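Local coordinates for p-nitrophenyl phosphatase (Pho2) (Archaeoglobus fulgidus, PDB 3QGM), which binds a calcium ion and probably works as a metal-dependent phosphatase of the haloacid dehalogenase superfamily, at residues S47-S50 and T51-R54; L58-L61 and R62-G65; I129-E132 and L133-A137. All coordinates share one frame; numbering follows the deposited sequence.

Contact 1: residues S47-S50 and T51-R54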
loop_
_atom_site.group_PDB
_atom_site.type_symbol
_atom_site.label_atom_id
_atom_site.label_comp_id
_atom_site.label_asym_id
_atom_site.label_seq_id
_atom_site.Cartn_x
_atom_site.Cartn_y
_atom_site.Cartn_z
ATOM N N SER A 47 -20.730 -2.760 -12.720
ATOM C CA SER A 47 -19.344 -2.374 -12.926
ATOM C C SER A 47 -18.701 -1.937 -11.636
ATOM O O SER A 47 -19.335 -1.303 -10.820
ATOM C CB SER A 47 -19.258 -1.185 -13.881
ATOM O OG SER A 47 -17.965 -0.644 -13.874
ATOM N N ASN A 48 -17.415 -2.295 -11.485
ATOM C CA ASN A 48 -16.652 -1.921 -10.324
ATOM C C ASN A 48 -16.048 -0.557 -10.450
ATOM O O ASN A 48 -15.293 -0.163 -9.576
ATOM C CB ASN A 48 -15.530 -2.931 -10.089
ATOM C CG ASN A 48 -15.986 -4.118 -9.272
ATOM O OD1 ASN A 48 -17.163 -4.248 -8.965
ATOM N ND2 ASN A 48 -15.020 -4.961 -8.855
ATOM N N ASN A 49 -16.343 0.148 -11.538
ATOM C CA ASN A 49 -15.816 1.501 -11.758
ATOM C C ASN A 49 -15.878 2.302 -10.482
ATOM O O ASN A 49 -16.954 2.479 -9.876
ATOM C CB ASN A 49 -16.598 2.252 -12.861
ATOM C CG ASN A 49 -15.868 3.490 -13.350
ATOM O OD1 ASN A 49 -15.610 4.396 -12.586
ATOM N ND2 ASN A 49 -15.535 3.527 -14.634
ATOM N N SER A 50 -14.726 2.809 -10.083
ATOM C CA SER A 50 -14.553 3.495 -8.802
ATOM C C SER A 50 -14.680 5.032 -8.878
ATOM O O SER A 50 -14.786 5.717 -7.854
ATOM C CB SER A 50 -13.133 3.145 -8.306
ATOM O OG SER A 50 -12.820 3.810 -7.114
ATOM N N THR A 51 -14.625 5.560 -10.091
ATOM C CA THR A 51 -14.389 6.947 -10.339
ATOM C C THR A 51 -15.490 7.675 -11.112
ATOM O O THR A 51 -15.529 8.885 -11.083
ATOM C CB THR A 51 -13.067 7.119 -11.134
ATOM O OG1 THR A 51 -13.220 6.530 -12.440
ATOM C CG2 THR A 51 -11.860 6.465 -10.349
ATOM N N ARG A 52 -16.338 6.963 -11.841
ATOM C CA ARG A 52 -17.365 7.627 -12.630
ATOM C C ARG A 52 -18.766 7.393 -12.019
ATOM O O ARG A 52 -19.042 6.347 -11.394
ATOM C CB ARG A 52 -17.319 7.156 -14.079
ATOM C CG ARG A 52 -15.958 7.259 -14.796
ATOM C CD ARG A 52 -15.235 8.603 -14.666
ATOM N NE ARG A 52 -15.998 9.791 -15.071
ATOM C CZ ARG A 52 -16.060 10.304 -16.303
ATOM N NH1 ARG A 52 -15.450 9.723 -17.330
ATOM N NH2 ARG A 52 -16.781 11.383 -16.525
ATOM N N SER A 53 -19.608 8.412 -12.123
ATOM C CA SER A 53 -20.950 8.382 -11.572
ATOM C C SER A 53 -21.800 7.414 -12.393
ATOM O O SER A 53 -21.452 7.077 -13.547
ATOM C CB SER A 53 -21.527 9.787 -11.599
ATOM O OG SER A 53 -21.776 10.212 -12.934
ATOM N N ARG A 54 -22.923 6.983 -11.832
ATOM C CA ARG A 54 -23.813 6.089 -12.546
ATOM C C ARG A 54 -24.220 6.681 -13.880
ATOM O O ARG A 54 -24.259 5.968 -14.895
ATOM C CB ARG A 54 -25.082 5.774 -11.755
ATOM C CG ARG A 54 -26.004 4.851 -12.541
ATOM C CD ARG A 54 -27.174 4.265 -11.778
ATOM N NE ARG A 54 -28.048 5.303 -11.281
ATOM C CZ ARG A 54 -29.264 5.098 -10.758
ATOM N NH1 ARG A 54 -29.922 6.133 -10.291
ATOM N NH2 ARG A 54 -29.800 3.875 -10.650
#

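Contact 2: residues L58-L61 and R62-G65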
loop_
_atom_site.group_PDB
_atom_site.type_symbol
_atom_site.label_atom_id
_atom_site.label_comp_id
_atom_site.label_asym_id
_atom_site.label_seq_id
_atom_site.Cartn_x
_atom_site.Cartn_y
_atom_site.Cartn_z
ATOM N N LEU A 58 -24.335 5.149 -17.694
ATOM C CA LEU A 58 -25.629 5.131 -18.364
ATOM C C LEU A 58 -25.480 5.803 -19.714
ATOM O O LEU A 58 -25.806 5.220 -20.751
ATOM C CB LEU A 58 -26.697 5.850 -17.520
ATOM C CG LEU A 58 -28.147 5.927 -18.040
ATOM C CD1 LEU A 58 -28.634 4.498 -18.296
ATOM C CD2 LEU A 58 -29.126 6.739 -17.139
ATOM N N GLU A 59 -24.962 7.028 -19.716
ATOM C CA GLU A 59 -24.805 7.761 -20.957
ATOM C C GLU A 59 -23.856 7.016 -21.905
ATOM O O GLU A 59 -24.158 6.904 -23.071
ATOM C CB GLU A 59 -24.372 9.221 -20.684
ATOM C CG GLU A 59 -25.538 10.018 -20.155
ATOM C CD GLU A 59 -25.183 11.443 -19.684
ATOM O OE1 GLU A 59 -24.075 11.931 -19.960
ATOM O OE2 GLU A 59 -26.043 12.039 -19.039
ATOM N N ARG A 60 -22.800 6.396 -21.396
ATOM C CA ARG A 60 -21.931 5.614 -22.261
ATOM C C ARG A 60 -22.640 4.446 -22.940
ATOM O O ARG A 60 -22.544 4.289 -24.175
ATOM C CB ARG A 60 -20.701 5.158 -21.542
ATOM C CG ARG A 60 -19.803 4.280 -22.431
ATOM C CD ARG A 60 -18.583 3.849 -21.684
ATOM N NE ARG A 60 -17.897 5.004 -21.159
ATOM C CZ ARG A 60 -16.874 4.982 -20.320
ATOM N NH1 ARG A 60 -16.374 3.833 -19.884
ATOM N NH2 ARG A 60 -16.350 6.136 -19.916
ATOM N N LEU A 61 -23.355 3.625 -22.178
ATOM C CA LEU A 61 -24.101 2.514 -22.785
ATOM C C LEU A 61 -25.052 3.014 -23.880
ATOM O O LEU A 61 -25.136 2.426 -24.962
ATOM C CB LEU A 61 -24.882 1.686 -21.759
ATOM C CG LEU A 61 -23.982 0.849 -20.811
ATOM C CD1 LEU A 61 -24.791 -0.014 -19.933
ATOM C CD2 LEU A 61 -23.032 0.005 -21.595
ATOM N N ARG A 62 -25.765 4.110 -23.600
ATOM C CA ARG A 62 -26.607 4.697 -24.646
ATOM C C ARG A 62 -25.813 5.154 -25.864
ATOM O O ARG A 62 -26.308 4.999 -26.959
ATOM C CB ARG A 62 -27.501 5.825 -24.114
ATOM C CG ARG A 62 -28.457 5.365 -23.013
ATOM C CD ARG A 62 -28.975 6.587 -22.197
ATOM N NE ARG A 62 -30.119 6.234 -21.373
ATOM C CZ ARG A 62 -30.732 7.057 -20.508
ATOM N NH1 ARG A 62 -30.312 8.320 -20.316
ATOM N NH2 ARG A 62 -31.774 6.604 -19.832
ATOM N N SER A 63 -24.599 5.685 -25.697
ATOM C CA SER A 63 -23.772 6.062 -26.853
ATOM C C SER A 63 -23.400 4.832 -27.706
ATOM O O SER A 63 -23.092 4.984 -28.883
ATOM C CB SER A 63 -22.515 6.847 -26.458
ATOM O OG SER A 63 -21.450 6.016 -25.987
ATOM N N PHE A 64 -23.412 3.634 -27.115
ATOM C CA PHE A 64 -23.184 2.385 -27.864
ATOM C C PHE A 64 -24.414 1.939 -28.646
ATOM O O PHE A 64 -24.363 1.001 -29.425
ATOM C CB PHE A 64 -22.792 1.245 -26.901
ATOM C CG PHE A 64 -21.471 1.447 -26.195
ATOM C CD1 PHE A 64 -20.529 2.338 -26.665
ATOM C CD2 PHE A 64 -21.168 0.719 -25.061
ATOM C CE1 PHE A 64 -19.336 2.502 -26.022
ATOM C CE2 PHE A 64 -19.959 0.889 -24.410
ATOM C CZ PHE A 64 -19.059 1.792 -24.875
ATOM N N GLY A 65 -25.552 2.568 -28.390
ATOM C CA GLY A 65 -26.752 2.256 -29.138
ATOM C C GLY A 65 -27.744 1.446 -28.343
ATOM O O GLY A 65 -28.741 0.972 -28.890
#

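Contact 3: residues I129-E132 and L133-A137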
loop_
_atom_site.group_PDB
_atom_site.type_symbol
_atom_site.label_atom_id
_atom_site.label_comp_id
_atom_site.label_asym_id
_atom_site.label_seq_id
_atom_site.Cartn_x
_atom_site.Cartn_y
_atom_site.Cartn_z
ATOM N N ILE A 129 -4.051 10.741 -6.195
ATOM C CA ILE A 129 -3.643 10.306 -4.867
ATOM C C ILE A 129 -2.270 10.911 -4.566
ATOM O O ILE A 129 -1.384 11.005 -5.435
ATOM C CB ILE A 129 -3.655 8.724 -4.728
ATOM C CG1 ILE A 129 -3.486 8.281 -3.274
ATOM C CG2 ILE A 129 -2.581 8.086 -5.523
ATOM C CD1 ILE A 129 -4.630 8.588 -2.405
ATOM N N ASN A 130 -2.090 11.334 -3.334
ATOM C CA ASN A 130 -0.822 11.945 -2.920
ATOM C C ASN A 130 -0.558 11.725 -1.444
ATOM O O ASN A 130 -1.377 11.101 -0.758
ATOM C CB ASN A 130 -0.786 13.439 -3.290
ATOM C CG ASN A 130 -1.823 14.270 -2.552
ATOM O OD1 ASN A 130 -2.431 13.835 -1.582
ATOM N ND2 ASN A 130 -2.042 15.488 -3.048
ATOM N N PHE A 131 0.560 12.218 -0.939
ATOM C CA PHE A 131 0.921 11.953 0.462
ATOM C C PHE A 131 -0.121 12.511 1.441
ATOM O O PHE A 131 -0.512 11.849 2.426
ATOM C CB PHE A 131 2.288 12.536 0.755
ATOM C CG PHE A 131 2.923 12.036 2.027
ATOM C CD1 PHE A 131 3.474 10.756 2.091
ATOM C CD2 PHE A 131 3.044 12.859 3.109
ATOM C CE1 PHE A 131 4.131 10.303 3.262
ATOM C CE2 PHE A 131 3.663 12.421 4.261
ATOM C CZ PHE A 131 4.220 11.128 4.334
ATOM N N GLU A 132 -0.602 13.716 1.163
ATOM C CA GLU A 132 -1.560 14.371 2.059
ATOM C C GLU A 132 -2.828 13.550 2.120
ATOM O O GLU A 132 -3.326 13.266 3.209
ATOM C CB GLU A 132 -1.875 15.818 1.623
ATOM C CG GLU A 132 -3.212 16.349 2.218
ATOM C CD GLU A 132 -3.424 17.869 2.068
ATOM O OE1 GLU A 132 -3.301 18.409 0.939
ATOM O OE2 GLU A 132 -3.718 18.507 3.111
ATOM N N LEU A 133 -3.352 13.135 0.967
ATOM C CA LEU A 133 -4.574 12.327 0.983
ATOM C C LEU A 133 -4.344 10.960 1.674
ATOM O O LEU A 133 -5.225 10.477 2.421
ATOM C CB LEU A 133 -5.093 12.148 -0.437
ATOM C CG LEU A 133 -6.501 11.668 -0.657
ATOM C CD1 LEU A 133 -7.495 12.349 0.311
ATOM C CD2 LEU A 133 -6.843 11.981 -2.121
HETATM N N MSE A 134 -3.167 10.355 1.495
HETATM C CA MSE A 134 -2.899 9.093 2.189
HETATM C C MSE A 134 -2.762 9.299 3.695
HETATM O O MSE A 134 -3.158 8.441 4.469
HETATM C CB MSE A 134 -1.679 8.374 1.634
HETATM C CG MSE A 134 -1.498 7.007 2.272
HETATM SE SE MSE A 134 -2.727 5.702 1.550
HETATM C CE MSE A 134 -1.916 5.617 -0.214
ATOM N N THR A 135 -2.208 10.429 4.112
ATOM C CA THR A 135 -2.126 10.773 5.521
ATOM C C THR A 135 -3.524 10.851 6.099
ATOM O O THR A 135 -3.780 10.327 7.190
ATOM C CB THR A 135 -1.390 12.107 5.740
ATOM O OG1 THR A 135 -0.034 11.960 5.347
ATOM C CG2 THR A 135 -1.400 12.571 7.158
ATOM N N LYS A 136 -4.417 11.512 5.387
ATOM C CA LYS A 136 -5.787 11.663 5.896
ATOM C C LYS A 136 -6.496 10.324 6.067
ATOM O O LYS A 136 -7.168 10.108 7.055
ATOM C CB LYS A 136 -6.606 12.595 5.012
ATOM C CG LYS A 136 -6.078 14.063 4.962
ATOM C CD LYS A 136 -7.090 14.946 4.260
ATOM C CE LYS A 136 -6.845 16.440 4.501
ATOM N NZ LYS A 136 -6.377 17.091 3.258
ATOM N N ALA A 137 -6.325 9.443 5.086
ATOM C CA ALA A 137 -6.913 8.093 5.102
ATOM C C ALA A 137 -6.340 7.313 6.249
ATOM O O ALA A 137 -7.076 6.704 7.004
ATOM C CB ALA A 137 -6.610 7.357 3.768
#

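Contact 1: residues S47-S50 and T51-R54
The side-chain oxygen OD1 of Asn-49 is gripped by three donors from the two residues that follow Ser-50. Arg-52 N gives the shortest bond, reaching Asn-49 OD1 at 2.8 Å, and Thr-51 N meets the same oxygen at 2.9 Å. The hydroxyl OG1 of Thr-51 adds a longer bond to Asn-49 OD1, 3.2 Å. Thr-51 N is tilted 18° from the carbonyl plane of the amide and Arg-52 N 35°. With CG anti to the backbone N of Asn-49 (chi1 -165°), the amide reaches forward, over the residues that follow, and sets its oxygen in the turn made by residues 50 to 52. An asparagine suits the place because its short side chain ends in an acceptor that can serve two successive peptide N-H groups. Together the bonds fix the rotation of the amide and form an Asx turn, extended by the bond from Arg-52 N. The CB and CG methylenes of Arg-52 run alongside the amide, with CG 3.8 Å from Asn-49 ND2, while its guanidinium leads away. Just upstream, Ser-47 OG accepts from Asn-49 N at 3.0 Å, an ST turn; the place of Ser-47 at the end of strand 42-47 is consistent with the serine or threonine of HAD motif II. The buried hydroxyl of Ser-50 takes part in a separate network, bonded to Ser-125 N and Thr-150 OG1. Ser-53 then stands at the N-cap, a usual place for serine, and its OG makes a weak bond to Ile-56 N. The turn thus links strand 42-47 to helix 54-63, with the Asn-49 side chain against Leu-57 of that helix and Val-75 of strand 73-75, about 7 Å from the side chain of the metal ligand Asp-16.

Contact 2: residues L58-L61 and R62-G65
A Schellman motif ends helix 54-63, the helix of the beta-alpha-beta unit between strands 42-47 and 73-75, and Arg-60 and Phe-64 meet where it closes. Arg-60 O takes two bonds there: Ser-63 OG comes in on a lone pair at 2.7 Å, and Phe-64 N lies 3.1 Å from the same Arg-60 O. Ser-63 OG stands between its backbone N and carbonyl carbon (chi1 80°), which turns it back to Arg-60 O. Phe-64 N also makes a weak bond to Leu-61 O, and Gly-65 N closes back on Arg-62 O at 2.9 Å. Glycine fits the position after the helix because phi is positive there (106°), where a side chain would press on the preceding carbonyl.

Phe-64 and Arg-60 run side by side, with Arg-60 CG 3.6 Å from Phe-64 CZ. Leu-61 CD2 adds an apolar touch at 4.0 Å from Phe-64 CD2. On another side of the helix, Leu-58 CD2 sits 3.5 Å above one face of the Arg-62 guanidinium, offset toward its rim. Arg-62 NH2 donates to Val-68 O in the loop beyond.

Arg-60 therefore offers its CG and CD methylenes to the Phe-64 ring, and Arg-62 a guanidinium face to Leu-58 while keeping an N-H for Val-68 O; serine's hydroxyl supplies an extra donor to a carbonyl near the helix end.

Contact 3: residues I129-E132 and L133-A137
Asn-130 carries its CG between its own backbone N and carbonyl carbon (chi1 65°), and this brings OD1 forward over the first turn to meet Leu-133 N at 2.8 Å. The N-H points almost straight at the oxygen, at 170°. Asparagine serves well here, since its short acceptor reaches a first-turn N-H, which lacks the usual i-4 helical carbonyl.

One turn on, Thr-135 places OG1 beside its backbone N (chi1 -66°), where it bonds Phe-131 O at 3.0 Å from above the carbonyl plane. Thr-135 N holds that same Phe-131 O at 2.8 Å, and OG1 also stands over one face of the Phe-131 ring. Glu-132 and Lys-136 lie side by side in a salt bridge, Lys-136 NZ 3.0 Å from Glu-132 OE2, its hydrogen bond weak. The side chains of Ile-129 and Leu-133 cross at about a right angle, CD1 of Ile-129 4.0 Å from Leu-133 CG.

Across the dimer interface, Ile-129 packs on Phe-131 of the second subunit, and Thr-135 on its Pro-164. An asparagine N-cap is a standard way to begin a helix, here that of the beta-alpha-beta unit between strands 120-123 and 146-149.

From the N terminus, strand 42-47 runs into contact 1, a tight turn that delivers the chain to helix 54-63. Contact 2 follows on that helix and lies at its far end, before the chain passes to strand 73-75; the centres of contacts 1 and 2 are 14 Å apart. Both belong to one beta-alpha-beta unit of the six-stranded parallel sheet whose strand 10-14 ends in the metal ligand Asp-14, with Asp-16 just beyond. Contact 3 comes much later, at the start of helix 131-143 beside the five-stranded sheet, its centre 34 Å from that of contact 2. The three are in series, each local, with none enclosing or crossing another.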